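Local coordinates for protein beta-lactamase (PDB 4EWF) that probably hydrolyses the amide bond of beta-lactams to give substituted beta-amino acids, as a member of the class-A beta-lactamase family, at residues A[15-20]-A[257-262]; A[31-34]-A[38-41]; A[116-121]-A[146-151]. All blocks are in the same frame, centred on the assembly; numbering follows the deposited sequence. Where two conformers were deposited one is given.

Interaction 1. Residues A[15-20]-A[257-262]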
loop_
_atom_site.group_PDB
_atom_site.type_symbol
_atom_site.label_atom_id
_atom_site.label_comp_id
_atom_site.label_asym_id
_atom_site.label_seq_id
_atom_site.Cartn_x
_atom_site.Cartn_y
_atom_site.Cartn_z
ATOM N N ALA A 15 -4.973 -13.525 15.639
ATOM C CA ALA A 15 -4.707 -14.879 15.152
ATOM C C ALA A 15 -6.000 -15.583 14.704
ATOM O O ALA A 15 -6.014 -16.245 13.671
ATOM C CB ALA A 15 -3.967 -15.698 16.196
ATOM N N ALA A 16 -7.080 -15.435 15.478
ATOM C CA ALA A 16 -8.374 -16.011 15.090
ATOM C C ALA A 16 -8.900 -15.447 13.772
ATOM O O ALA A 16 -9.469 -16.186 12.965
ATOM C CB ALA A 16 -9.428 -15.810 16.198
ATOM N N ALA A 17 -8.748 -14.137 13.571
ATOM C CA ALA A 17 -9.183 -13.502 12.330
ATOM C C ALA A 17 -8.399 -14.067 11.142
ATOM O O ALA A 17 -8.945 -14.310 10.057
ATOM C CB ALA A 17 -8.997 -11.978 12.415
ATOM N N VAL A 18 -7.103 -14.260 11.350
ATOM C CA VAL A 18 -6.248 -14.829 10.318
ATOM C C VAL A 18 -6.689 -16.255 10.003
ATOM O O VAL A 18 -6.857 -16.616 8.840
ATOM C CB VAL A 18 -4.751 -14.800 10.736
ATOM C CG1 VAL A 18 -3.876 -15.642 9.781
ATOM C CG2 VAL A 18 -4.246 -13.364 10.777
ATOM N N ALA A 19 -6.904 -17.053 11.046
ATOM C CA ALA A 19 -7.280 -18.451 10.861
ATOM C C ALA A 19 -8.591 -18.560 10.087
ATOM O O ALA A 19 -8.725 -19.409 9.213
ATOM C CB ALA A 19 -7.385 -19.177 12.212
ATOM N N ALA A 20 -9.553 -17.693 10.400
ATOM C CA ALA A 20 -10.821 -17.709 9.699
ATOM C C ALA A 20 -10.637 -17.324 8.227
ATOM O O ALA A 20 -11.317 -17.848 7.358
ATOM C CB ALA A 20 -11.824 -16.774 10.368
ATOM N N GLY A 257 -10.270 -6.227 6.781
ATOM C CA GLY A 257 -11.015 -5.416 7.740
ATOM C C GLY A 257 -11.080 -6.059 9.125
ATOM O O GLY A 257 -10.871 -5.386 10.145
ATOM N N ASP A 258 -11.355 -7.363 9.167
ATOM C CA ASP A 258 -11.469 -8.098 10.447
ATOM C C ASP A 258 -10.131 -8.210 11.182
ATOM O O ASP A 258 -10.046 -8.097 12.408
ATOM C CB ASP A 258 -12.028 -9.510 10.213
ATOM C CG ASP A 258 -13.521 -9.509 9.882
ATOM O OD1 ASP A 258 -14.198 -8.495 10.151
ATOM O OD2 ASP A 258 -14.018 -10.530 9.358
ATOM N N ILE A 259 -9.083 -8.490 10.429
ATOM C CA ILE A 259 -7.750 -8.571 11.024
ATOM C C ILE A 259 -7.349 -7.208 11.620
ATOM O O ILE A 259 -6.842 -7.126 12.748
ATOM C CB ILE A 259 -6.739 -9.028 9.956
ATOM C CG1 ILE A 259 -6.952 -10.516 9.649
ATOM C CG2 ILE A 259 -5.306 -8.755 10.412
ATOM C CD1 ILE A 259 -6.245 -10.978 8.341
ATOM N N THR A 260 -7.587 -6.139 10.852
ATOM C CA THR A 260 -7.291 -4.773 11.281
ATOM C C THR A 260 -8.104 -4.374 12.529
ATOM O O THR A 260 -7.581 -3.835 13.514
ATOM C CB THR A 260 -7.546 -3.763 10.104
ATOM O OG1 THR A 260 -6.688 -4.073 9.004
ATOM C CG2 THR A 260 -7.303 -2.323 10.545
ATOM N N ARG A 261 -9.389 -4.682 12.511
ATOM C CA ARG A 261 -10.216 -4.383 13.663
ATOM C C ARG A 261 -9.703 -5.080 14.928
ATOM O O ARG A 261 -9.635 -4.469 16.003
ATOM C CB ARG A 261 -11.659 -4.791 13.398
ATOM C CG ARG A 261 -12.585 -4.383 14.513
ATOM C CD ARG A 261 -13.490 -5.518 14.911
ATOM N NE ARG A 261 -14.803 -5.410 14.304
ATOM C CZ ARG A 261 -15.355 -6.352 13.546
ATOM N NH1 ARG A 261 -16.571 -6.174 13.038
ATOM N NH2 ARG A 261 -14.696 -7.477 13.301
ATOM N N ALA A 262 -9.378 -6.365 14.798
ATOM C CA ALA A 262 -8.903 -7.141 15.926
ATOM C C ALA A 262 -7.587 -6.553 16.426
ATOM O O ALA A 262 -7.315 -6.568 17.609
ATOM C CB ALA A 262 -8.712 -8.608 15.522
#

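Interaction 2. Residues A[31-34]-A[38-41]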
loop_
_atom_site.group_PDB
_atom_site.type_symbol
_atom_site.label_atom_id
_atom_site.label_comp_id
_atom_site.label_asym_id
_atom_site.label_seq_id
_atom_site.Cartn_x
_atom_site.Cartn_y
_atom_site.Cartn_z
ATOM N N THR A 31 1.872 -8.366 8.885
ATOM C CA THR A 31 2.821 -7.811 9.827
ATOM C C THR A 31 2.182 -6.541 10.367
ATOM O O THR A 31 1.858 -5.634 9.615
ATOM C CB THR A 31 4.180 -7.505 9.144
ATOM O OG1 THR A 31 4.768 -8.732 8.700
ATOM C CG2 THR A 31 5.138 -6.828 10.116
ATOM N N ILE A 32 1.982 -6.490 11.676
ATOM C CA ILE A 32 1.236 -5.412 12.284
ATOM C C ILE A 32 2.055 -4.891 13.434
ATOM O O ILE A 32 2.438 -5.651 14.320
ATOM C CB ILE A 32 -0.136 -5.911 12.785
ATOM C CG1 ILE A 32 -0.998 -6.354 11.595
ATOM C CG2 ILE A 32 -0.830 -4.826 13.643
ATOM C CD1 ILE A 32 -2.193 -7.222 11.971
ATOM N N VAL A 33 2.358 -3.604 13.414
ATOM C CA VAL A 33 3.214 -3.056 14.448
ATOM C C VAL A 33 2.431 -2.165 15.392
ATOM O O VAL A 33 1.860 -1.166 14.972
ATOM C CB VAL A 33 4.382 -2.250 13.848
ATOM C CG1 VAL A 33 5.350 -1.841 14.952
ATOM C CG2 VAL A 33 5.094 -3.076 12.766
ATOM N N ALA A 34 2.417 -2.529 16.675
ATOM C CA ALA A 34 1.705 -1.752 17.680
ATOM C C ALA A 34 2.453 -0.463 17.971
ATOM O O ALA A 34 3.655 -0.368 17.723
ATOM C CB ALA A 34 1.548 -2.571 18.975
ATOM N N GLU A 38 5.835 -3.364 19.466
ATOM C CA GLU A 38 5.551 -4.796 19.489
ATOM C C GLU A 38 4.874 -5.247 18.190
ATOM O O GLU A 38 3.952 -4.601 17.695
ATOM C CB GLU A 38 4.707 -5.215 20.698
ATOM C CG GLU A 38 4.512 -6.730 20.696
ATOM C CD GLU A 38 3.756 -7.262 21.894
ATOM O OE1 GLU A 38 3.174 -8.358 21.760
ATOM O OE2 GLU A 38 3.758 -6.604 22.960
ATOM N N THR A 39 5.324 -6.369 17.647
ATOM C CA THR A 39 4.946 -6.722 16.283
ATOM C C THR A 39 4.305 -8.100 16.163
ATOM O O THR A 39 4.862 -9.111 16.610
ATOM C CB THR A 39 6.171 -6.603 15.343
ATOM O OG1 THR A 39 6.631 -5.244 15.367
ATOM C CG2 THR A 39 5.801 -6.990 13.909
ATOM N N PHE A 40 3.115 -8.137 15.583
ATOM C CA PHE A 40 2.490 -9.407 15.237
ATOM C C PHE A 40 2.909 -9.784 13.809
ATOM O O PHE A 40 2.846 -8.953 12.891
ATOM C CB PHE A 40 0.973 -9.274 15.296
ATOM C CG PHE A 40 0.236 -10.476 14.767
ATOM C CD1 PHE A 40 -0.151 -11.500 15.625
ATOM C CD2 PHE A 40 -0.078 -10.574 13.418
ATOM C CE1 PHE A 40 -0.831 -12.613 15.136
ATOM C CE2 PHE A 40 -0.763 -11.670 12.918
ATOM C CZ PHE A 40 -1.137 -12.691 13.771
ATOM N N ARG A 41 3.321 -11.035 13.628
ATOM C CA ARG A 41 3.737 -11.546 12.328
ATOM C C ARG A 41 3.075 -12.896 12.064
ATOM O O ARG A 41 3.098 -13.799 12.912
ATOM C CB ARG A 41 5.267 -11.720 12.262
ATOM C CG ARG A 41 6.066 -10.428 12.309
ATOM C CD ARG A 41 7.558 -10.648 11.971
ATOM N NE ARG A 41 8.382 -9.595 12.567
ATOM C CZ ARG A 41 8.718 -8.467 11.948
ATOM N NH1 ARG A 41 8.321 -8.246 10.706
ATOM N NH2 ARG A 41 9.459 -7.561 12.567
#

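Interaction 3. Residues A[116-121]-A[146-151]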
loop_
_atom_site.group_PDB
_atom_site.type_symbol
_atom_site.label_atom_id
_atom_site.label_comp_id
_atom_site.label_asym_id
_atom_site.label_seq_id
_atom_site.Cartn_x
_atom_site.Cartn_y
_atom_site.Cartn_z
ATOM N N THR A 116 -2.230 3.922 -15.694
ATOM C CA THR A 116 -1.579 4.819 -16.653
ATOM C C THR A 116 -0.654 5.809 -15.923
ATOM O O THR A 116 0.514 5.988 -16.290
ATOM C CB THR A 116 -2.608 5.607 -17.485
ATOM O OG1 THR A 116 -3.397 4.695 -18.274
ATOM C CG2 THR A 116 -1.901 6.576 -18.411
ATOM N N ALA A 117 -1.181 6.450 -14.884
ATOM C CA ALA A 117 -0.399 7.400 -14.092
ATOM C C ALA A 117 0.837 6.713 -13.511
ATOM O O ALA A 117 1.930 7.286 -13.483
ATOM C CB ALA A 117 -1.245 7.963 -12.972
ATOM N N THR A 118 0.646 5.478 -13.056
ATOM C CA THR A 118 1.729 4.685 -12.484
ATOM C C THR A 118 2.841 4.465 -13.501
ATOM O O THR A 118 4.013 4.718 -13.201
ATOM C CB THR A 118 1.225 3.325 -11.981
ATOM O OG1 THR A 118 0.268 3.536 -10.937
ATOM C CG2 THR A 118 2.384 2.495 -11.430
ATOM N N ASN A 119 2.476 3.985 -14.692
ATOM C CA ASN A 119 3.454 3.729 -15.742
ATOM C C ASN A 119 4.165 4.987 -16.253
ATOM O O ASN A 119 5.321 4.927 -16.672
ATOM C CB ASN A 119 2.837 2.933 -16.899
ATOM C CG ASN A 119 2.427 1.523 -16.476
ATOM O OD1 ASN A 119 2.772 1.074 -15.384
ATOM N ND2 ASN A 119 1.691 0.822 -17.340
ATOM N N LEU A 120 3.470 6.118 -16.210
ATOM C CA LEU A 120 4.080 7.406 -16.526
ATOM C C LEU A 120 5.159 7.795 -15.493
ATOM O O LEU A 120 6.234 8.278 -15.863
ATOM C CB LEU A 120 3.005 8.491 -16.634
ATOM C CG LEU A 120 2.137 8.461 -17.905
ATOM C CD1 LEU A 120 0.964 9.443 -17.776
ATOM C CD2 LEU A 120 2.972 8.786 -19.156
ATOM N N LEU A 121 4.866 7.589 -14.208
ATOM C CA LEU A 121 5.837 7.834 -13.137
ATOM C C LEU A 121 7.034 6.873 -13.224
ATOM O O LEU A 121 8.170 7.251 -12.953
ATOM C CB LEU A 121 5.163 7.699 -11.769
ATOM C CG LEU A 121 4.065 8.722 -11.455
ATOM C CD1 LEU A 121 3.421 8.416 -10.103
ATOM C CD2 LEU A 121 4.635 10.123 -11.462
ATOM N N ARG A 146 8.082 -4.835 -13.174
ATOM C CA ARG A 146 7.022 -4.965 -14.183
ATOM C C ARG A 146 6.031 -3.791 -14.112
ATOM O O ARG A 146 5.482 -3.507 -13.038
ATOM C CB ARG A 146 6.300 -6.304 -13.964
ATOM C CG ARG A 146 5.052 -6.580 -14.806
ATOM C CD ARG A 146 4.463 -7.942 -14.407
ATOM N NE ARG A 146 3.043 -8.103 -14.725
ATOM C CZ ARG A 146 2.590 -8.728 -15.804
ATOM N NH1 ARG A 146 3.446 -9.244 -16.676
ATOM N NH2 ARG A 146 1.284 -8.835 -16.012
ATOM N N LYS A 147 5.806 -3.107 -15.240
ATOM C CA LYS A 147 4.825 -2.022 -15.294
ATOM C C LYS A 147 3.441 -2.584 -15.020
ATOM O O LYS A 147 3.240 -3.807 -15.024
ATOM C CB LYS A 147 4.823 -1.361 -16.683
ATOM C CG LYS A 147 5.908 -0.300 -16.893
ATOM C CD LYS A 147 5.717 0.401 -18.236
ATOM C CE LYS A 147 6.600 1.632 -18.392
ATOM N NZ LYS A 147 6.553 2.144 -19.810
HETATM N N MSE A 148 2.485 -1.695 -14.791
HETATM C CA MSE A 148 1.131 -2.122 -14.473
HETATM C C MSE A 148 0.417 -2.594 -15.732
HETATM O O MSE A 148 0.452 -1.911 -16.757
HETATM C CB MSE A 148 0.350 -0.985 -13.812
HETATM C CG MSE A 148 1.015 -0.450 -12.581
HETATM SE SE MSE A 148 1.258 -1.793 -11.166
HETATM C CE MSE A 148 3.193 -1.779 -11.123
ATOM N N LYS A 149 -0.207 -3.770 -15.654
ATOM C CA LYS A 149 -0.972 -4.318 -16.778
ATOM C C LYS A 149 -2.395 -4.736 -16.394
ATOM O O LYS A 149 -3.180 -5.110 -17.253
ATOM C CB LYS A 149 -0.229 -5.501 -17.405
ATOM C CG LYS A 149 1.108 -5.116 -18.009
ATOM C CD LYS A 149 2.032 -6.312 -18.140
ATOM C CE LYS A 149 3.463 -5.865 -18.426
ATOM N NZ LYS A 149 3.575 -5.077 -19.689
ATOM N N GLY A 150 -2.712 -4.680 -15.104
ATOM C CA GLY A 150 -4.015 -5.108 -14.616
ATOM C C GLY A 150 -4.191 -6.617 -14.450
ATOM O O GLY A 150 -5.299 -7.098 -14.218
ATOM N N ARG A 151 -3.105 -7.374 -14.574
ATOM C CA ARG A 151 -3.183 -8.829 -14.450
ATOM C C ARG A 151 -1.907 -9.375 -13.823
ATOM O O ARG A 151 -0.859 -8.720 -13.870
ATOM C CB ARG A 151 -3.432 -9.480 -15.814
ATOM C CG ARG A 151 -2.388 -9.125 -16.861
ATOM C CD ARG A 151 -2.612 -9.912 -18.139
ATOM N NE ARG A 151 -2.319 -9.118 -19.331
ATOM C CZ ARG A 151 -1.116 -9.014 -19.891
ATOM N NH1 ARG A 151 -0.951 -8.267 -20.978
ATOM N NH2 ARG A 151 -0.080 -9.657 -19.367
#

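Interaction 1. Residues A[15-20]-A[257-262]
The layer of terminal helices that covers one face of the five-stranded sheet in a class-A beta-lactamase is joined here where Ala-17, on helix 12-22, meets Ile-259, on helix 249-266. The two short segments run antiparallel, at 171°, and their axes approach to 8.6 Å, a fairly close approach, consistent with the small alanine side chain at the interface. That methyl lies against the Ile-259 stem, with Ala-17 CB 3.7 Å from Ile-259 CG1, and also meets the backbone carbonyl of the preceding residue, Ala-17 CB lying 4.0 Å from Asp-258 O. One residue further on, Val-18 crosses the isoleucine at a slant, and its CG2 stands 4.0 Å from Ile-259 CD1. By placing CG1 opposite the carbonyl carbon, chi1 of -73° carries the long branch of Ile-259 toward helix 12-22, while the same side chain also packs on Val-28 and Ile-32 of strand 27-33. The charged pair beside the contact lies within helix 249-266: Arg-261 NH2 forms a salt bridge of 3.3 Å with Asp-258 OD1, and Arg-261 also makes a cation-pi contact with Tyr-204. No hydrogen bond crosses between these segments, and their contact is mainly apolar, methyl against methylene and methyl.

Interaction 2. Residues A[31-34]-A[38-41]
Ile-32 and Phe-40 form the hydrogen-bonded antiparallel pair of a beta hairpin made of strands 27-33 and 39-42, the latter being an outermost strand of the main sheet. Ile-32 N reaches Phe-40 O at 2.9 Å, and the return bond from Phe-40 N to Ile-32 O is equally long. Toward the turn, Ala-34 N adds a third bond of 2.8 Å to Glu-38 O.

The two faces differ in chemistry. On the face of Ile-32 and Phe-40, Ile-32 CD1 approaches Phe-40 CD2 at 4.2 Å, and both residues pack on Val-14 of helix 12-22. A chi1 of 172° swings the phenyl ring to the side opposite its own backbone N, and the ring also meets that of Trp-11.

The other face, beside helix 164-175, carries Thr-31, Val-33, Thr-39 and Arg-41. Val-33 straddles a hydroxyl: Thr-39 OG1 is 3.7 Å from both Val-33 CG1 and Val-33 CG2, while the hydroxyl of Thr-39 hydrogen-bonds to Gly-37 O. The threonines share a rotamer, and their methyls meet diagonally, Thr-31 CG2 lying 3.9 Å from Thr-39 CG2. Arg-41 runs alongside Thr-31, pointing the same way; the methyl CG2 of Thr-31 is 3.5 Å from Arg-41 NH1, and the methyl of Thr-39 covers one guanidinium face, over its centre. With chi1 of -64°, Thr-31 keeps OG1 on the side of its backbone N, and there it bonds to OD1 of Asp-165, which also takes a salt bridge from Arg-41 NH1. One carboxylate oxygen is therefore held from both strands of the hairpin, and the threonine methyls, packed about the guanidinium, are likely to limit its rotation.

Interaction 3. Residues A[116-121]-A[146-151]
Asn-119 and Met-148, the latter present as selenomethionine, pair side chain to backbone, and this pairing ties helix 115-125 to the loop that follows helix 127-136. The carboxamide grips both polar backbone atoms of a single residue. Met-148 N donates to a lone pair of Asn-119 OD1 at 2.8 Å, and Asn-119 ND2 donates in return to a lone pair of Met-148 O at 3.1 Å. The ND2 bond is nearly straight, at 169°, and its acceptor lies close to the amide plane, so the Asn-119 side chain serves the extended loop much as a neighbouring strand would. A chi1 of -66° turns the carboxamide away from its own carbonyl carbon, and a chi2 of -10° presents O and N to the loop.

The tight side is the buried one, where Thr-118 and Met-148 cross at about a right angle. Thr-118 CG2 is modelled 3.4 Å from Met-148 CG, shorter than usual carbon contact, so the exact closeness is doubtful. Both side chains also touch Lys-55 on helix 55-67, a residue in a possible SxxK pattern like that of serine beta-lactamase active sites.

The outer, partly exposed side is looser. Lys-147 CB is still 3.4 Å from Asn-119 OD1, but beyond it the chain slants past at about 4 Å, Lys-147 CD lying 3.9 Å from Asn-119 CG, before NZ forms a salt bridge with Asp-123. Between buried methionine and partly exposed lysine, one carboxamide thus satisfies both polar backbone atoms of Met-148, which fixes the amide's rotation and the loop's place beside the helix.

Overall arrangement
Interactions 1 and 2 belong to one continuous region around the main sheet. Their centres lie 13 Å apart, and they meet where Ile-259 CG2 packs 3.8 Å from Ile-32 CD1, so that the terminal helices rest on the same strand that begins the hairpin. Interaction 3 lies across the chain's centre: its own centre is about 31 Å from that of interaction 1 and about 30 Å from that of interaction 2, with nearest atoms about 22 and 21 Å away. Its Thr-118 and Met-148 touch Lys-55 of the possible SxxK site. Interaction 1 is apolar between helices, interaction 2 is backbone-bonded within a hairpin, and in interaction 3 a side-chain amide holds a loop beside that possible active site.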